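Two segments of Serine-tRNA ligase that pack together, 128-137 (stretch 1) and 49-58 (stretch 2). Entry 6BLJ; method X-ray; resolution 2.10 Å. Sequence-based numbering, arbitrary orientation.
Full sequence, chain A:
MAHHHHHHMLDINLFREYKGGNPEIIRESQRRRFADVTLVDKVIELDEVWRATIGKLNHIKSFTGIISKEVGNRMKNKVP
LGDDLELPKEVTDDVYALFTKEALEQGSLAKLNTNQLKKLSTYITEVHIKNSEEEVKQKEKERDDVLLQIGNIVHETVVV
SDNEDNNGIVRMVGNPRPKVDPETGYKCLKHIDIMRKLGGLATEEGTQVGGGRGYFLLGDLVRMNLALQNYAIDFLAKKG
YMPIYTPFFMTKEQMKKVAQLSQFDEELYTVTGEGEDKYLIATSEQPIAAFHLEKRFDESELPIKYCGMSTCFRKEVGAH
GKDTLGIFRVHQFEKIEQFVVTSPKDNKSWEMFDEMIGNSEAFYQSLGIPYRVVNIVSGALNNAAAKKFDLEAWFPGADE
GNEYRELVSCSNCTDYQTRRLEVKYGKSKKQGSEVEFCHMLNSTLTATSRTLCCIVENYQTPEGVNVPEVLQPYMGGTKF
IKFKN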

# COMPACT_ATOMS: atom_id res chain seq x y z
N HIS A 128 -43.78 -5.51 -10.80
CA HIS A 128 -43.78 -5.90 -9.39
C HIS A 128 -43.01 -7.18 -9.11
O HIS A 128 -42.23 -7.23 -8.15
CB HIS A 128 -45.22 -6.03 -8.90
CG HIS A 128 -45.98 -4.74 -8.99
ND1 HIS A 128 -46.22 -3.95 -7.89
CD2 HIS A 128 -46.57 -4.13 -10.04
CE1 HIS A 128 -46.91 -2.89 -8.27
NE2 HIS A 128 -47.14 -2.97 -9.56
N ILE A 129 -43.22 -8.23 -9.91
CA ILE A 129 -42.52 -9.49 -9.66
C ILE A 129 -41.02 -9.32 -9.88
O ILE A 129 -40.20 -9.71 -9.04
CB ILE A 129 -43.09 -10.61 -10.55
CG1 ILE A 129 -44.51 -10.99 -10.10
CG2 ILE A 129 -42.18 -11.84 -10.54
CD1 ILE A 129 -45.16 -12.03 -10.98
N LYS A 130 -40.63 -8.69 -11.00
CA LYS A 130 -39.21 -8.44 -11.25
C LYS A 130 -38.59 -7.57 -10.17
O LYS A 130 -37.48 -7.85 -9.70
CB LYS A 130 -39.03 -7.79 -12.63
N ASN A 131 -39.30 -6.51 -9.75
CA ASN A 131 -38.77 -5.63 -8.71
C ASN A 131 -38.55 -6.40 -7.40
O ASN A 131 -37.53 -6.22 -6.74
CB ASN A 131 -39.71 -4.45 -8.49
CG ASN A 131 -39.14 -3.44 -7.51
OD1 ASN A 131 -38.21 -2.70 -7.84
ND2 ASN A 131 -39.70 -3.40 -6.31
N SER A 132 -39.50 -7.25 -7.03
CA SER A 132 -39.37 -8.01 -5.79
C SER A 132 -38.28 -9.07 -5.90
O SER A 132 -37.58 -9.36 -4.92
CB SER A 132 -40.70 -8.67 -5.42
OG SER A 132 -41.35 -7.93 -4.41
N GLU A 133 -38.15 -9.71 -7.08
CA GLU A 133 -37.09 -10.70 -7.26
C GLU A 133 -35.72 -10.06 -7.08
O GLU A 133 -34.83 -10.67 -6.48
CB GLU A 133 -37.21 -11.35 -8.64
CG GLU A 133 -38.05 -12.61 -8.64
CD GLU A 133 -38.38 -13.10 -10.03
OE1 GLU A 133 -38.04 -12.42 -11.02
OE2 GLU A 133 -38.98 -14.19 -10.14
N GLU A 134 -35.54 -8.83 -7.56
CA GLU A 134 -34.26 -8.17 -7.35
C GLU A 134 -34.08 -7.81 -5.89
O GLU A 134 -32.96 -7.91 -5.36
CB GLU A 134 -34.16 -6.91 -8.22
CG GLU A 134 -33.91 -7.17 -9.69
CD GLU A 134 -33.97 -5.91 -10.53
OE1 GLU A 134 -33.85 -4.80 -9.95
OE2 GLU A 134 -34.14 -6.02 -11.76
N GLU A 135 -35.16 -7.40 -5.22
CA GLU A 135 -35.05 -7.02 -3.82
C GLU A 135 -34.68 -8.22 -2.95
O GLU A 135 -33.92 -8.08 -1.98
CB GLU A 135 -36.34 -6.36 -3.36
CG GLU A 135 -36.12 -5.44 -2.17
CD GLU A 135 -37.34 -4.64 -1.81
OE1 GLU A 135 -38.46 -5.04 -2.17
OE2 GLU A 135 -37.17 -3.57 -1.17
N VAL A 136 -35.18 -9.41 -3.30
CA VAL A 136 -34.79 -10.63 -2.59
C VAL A 136 -33.28 -10.86 -2.72
O VAL A 136 -32.60 -11.19 -1.74
CB VAL A 136 -35.58 -11.84 -3.12
CG1 VAL A 136 -35.02 -13.15 -2.56
CG2 VAL A 136 -37.06 -11.73 -2.78
N LYS A 137 -32.74 -10.70 -3.94
CA LYS A 137 -31.30 -10.92 -4.15
C LYS A 137 -30.46 -9.91 -3.38
O LYS A 137 -29.44 -10.28 -2.78
CB LYS A 137 -30.97 -10.86 -5.64
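Stretch 2 (49-58) VWRATIGKLN

How does stretch 2 lie on stretch 1? Residues 49-58 are helical throughout, part of a helix that extends past both ends of the stretch, as does the helix of 128-137. The two run nearly antiparallel, with an angle of 163° between their N-to-C directions, and their axes approach to 9.2 Å. Two pairs set the register: Ser132 CA lies 5.7 Å from Leu57 CA, and Val136 CA lies 5.9 Å from Thr53 CA. One step of four residues along each helix, taken in opposite directions, links them.

What does Val136 rest against? It has the largest covered area, 98 Å², and its side chain fits as a knob among Trp50, Thr53, Ile54 and Leu57. Val136 CG2 meets Thr53 CG2 at 3.6 Å and Leu57 CD2 at 4.1 Å, while Val136 CG1 lies 3.8 Å from Ile54 CG1. Its carbonyl also takes part: Val136 O is 3.5 Å from Trp50 CD1, at the edge of the indole and near its plane.

Where does Leu57 go? The CA-to-CB bond of Leu57 points toward stretch 1, and the side chain, with chi1 t and chi2 p, forms the reciprocal knob, among Ile129, Ser132, Glu133 and Val136. Leu57 CD1 reaches Ser132 CB at 3.8 Å, Glu133 CG at 3.9 Å and Ile129 O at 3.9 Å. The contact with Glu133 uses the aliphatic part of that side chain.

How does a threonine serve in so apolar a contact? The hydroxyl of Thr53 is occupied within its own helix, where Thr53 OG1 donates a hydrogen bond to Val49 O at 2.7 Å. Thr53 CG2 packs on Val136 and also lies 4.3 Å from Glu135 CB. No hydrogen bond crosses between the stretches; they meet through packing, burying 395 Å² in total.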

# COMPACT_ATOMS: atom_id res chain seq x y z
N VAL A 49 -35.68 -9.96 7.39
CA VAL A 49 -36.16 -9.11 6.31
C VAL A 49 -36.09 -9.85 4.98
O VAL A 49 -37.00 -9.77 4.15
CB VAL A 49 -35.37 -7.79 6.26
CG1 VAL A 49 -35.75 -6.98 5.03
CG2 VAL A 49 -35.65 -6.98 7.52
N TRP A 50 -35.01 -10.61 4.77
CA TRP A 50 -34.89 -11.43 3.56
C TRP A 50 -36.04 -12.42 3.45
O TRP A 50 -36.69 -12.53 2.41
CB TRP A 50 -33.53 -12.13 3.57
CG TRP A 50 -33.35 -13.22 2.53
CD1 TRP A 50 -33.06 -13.05 1.21
CD2 TRP A 50 -33.40 -14.63 2.76
NE1 TRP A 50 -32.95 -14.27 0.59
CE2 TRP A 50 -33.15 -15.26 1.52
CE3 TRP A 50 -33.65 -15.43 3.88
CZ2 TRP A 50 -33.13 -16.64 1.37
CZ3 TRP A 50 -33.63 -16.80 3.73
CH2 TRP A 50 -33.38 -17.40 2.49
N ARG A 51 -36.31 -13.15 4.54
CA ARG A 51 -37.39 -14.13 4.53
C ARG A 51 -38.75 -13.46 4.33
O ARG A 51 -39.62 -14.00 3.64
CB ARG A 51 -37.37 -14.95 5.82
CG ARG A 51 -38.50 -15.97 5.95
CD ARG A 51 -38.61 -16.89 4.72
NE ARG A 51 -37.54 -17.88 4.62
CZ ARG A 51 -37.35 -18.66 3.55
NH1 ARG A 51 -36.35 -19.54 3.54
NH2 ARG A 51 -38.14 -18.56 2.49
N ALA A 52 -38.95 -12.28 4.94
CA ALA A 52 -40.21 -11.57 4.73
C ALA A 52 -40.34 -11.11 3.28
O ALA A 52 -41.44 -11.09 2.72
CB ALA A 52 -40.30 -10.38 5.69
N THR A 53 -39.22 -10.72 2.67
CA THR A 53 -39.24 -10.30 1.28
C THR A 53 -39.62 -11.45 0.35
O THR A 53 -40.31 -11.24 -0.66
CB THR A 53 -37.90 -9.68 0.91
OG1 THR A 53 -37.64 -8.61 1.83
CG2 THR A 53 -37.93 -9.10 -0.50
N ILE A 54 -39.17 -12.67 0.65
CA ILE A 54 -39.64 -13.82 -0.12
C ILE A 54 -41.14 -14.01 0.04
O ILE A 54 -41.84 -14.37 -0.92
CB ILE A 54 -38.84 -15.08 0.26
CG1 ILE A 54 -37.37 -14.89 -0.12
CG2 ILE A 54 -39.46 -16.33 -0.38
CD1 ILE A 54 -36.44 -15.93 0.45
N GLY A 55 -41.67 -13.79 1.25
CA GLY A 55 -43.11 -13.90 1.44
C GLY A 55 -43.88 -12.91 0.60
O GLY A 55 -44.91 -13.25 0.00
N LYS A 56 -43.39 -11.67 0.52
CA LYS A 56 -44.04 -10.67 -0.33
C LYS A 56 -43.99 -11.08 -1.79
O LYS A 56 -44.98 -10.95 -2.52
CB LYS A 56 -43.39 -9.31 -0.12
N LEU A 57 -42.84 -11.62 -2.23
CA LEU A 57 -42.73 -12.06 -3.61
C LEU A 57 -43.74 -13.16 -3.92
O LEU A 57 -44.40 -13.13 -4.97
CB LEU A 57 -41.30 -12.53 -3.88
CG LEU A 57 -41.04 -13.29 -5.18
CD1 LEU A 57 -41.26 -12.35 -6.36
CD2 LEU A 57 -39.60 -13.81 -5.17
N ASN A 58 -43.88 -14.14 -3.03
CA ASN A 58 -44.86 -15.19 -3.24
C ASN A 58 -46.29 -14.64 -3.23
O ASN A 58 -47.15 -15.15 -3.95
CB ASN A 58 -44.66 -16.30 -2.21
CG ASN A 58 -43.33 -17.01 -2.41
OD1 ASN A 58 -42.87 -17.18 -3.54
ND2 ASN A 58 -42.69 -17.41 -1.31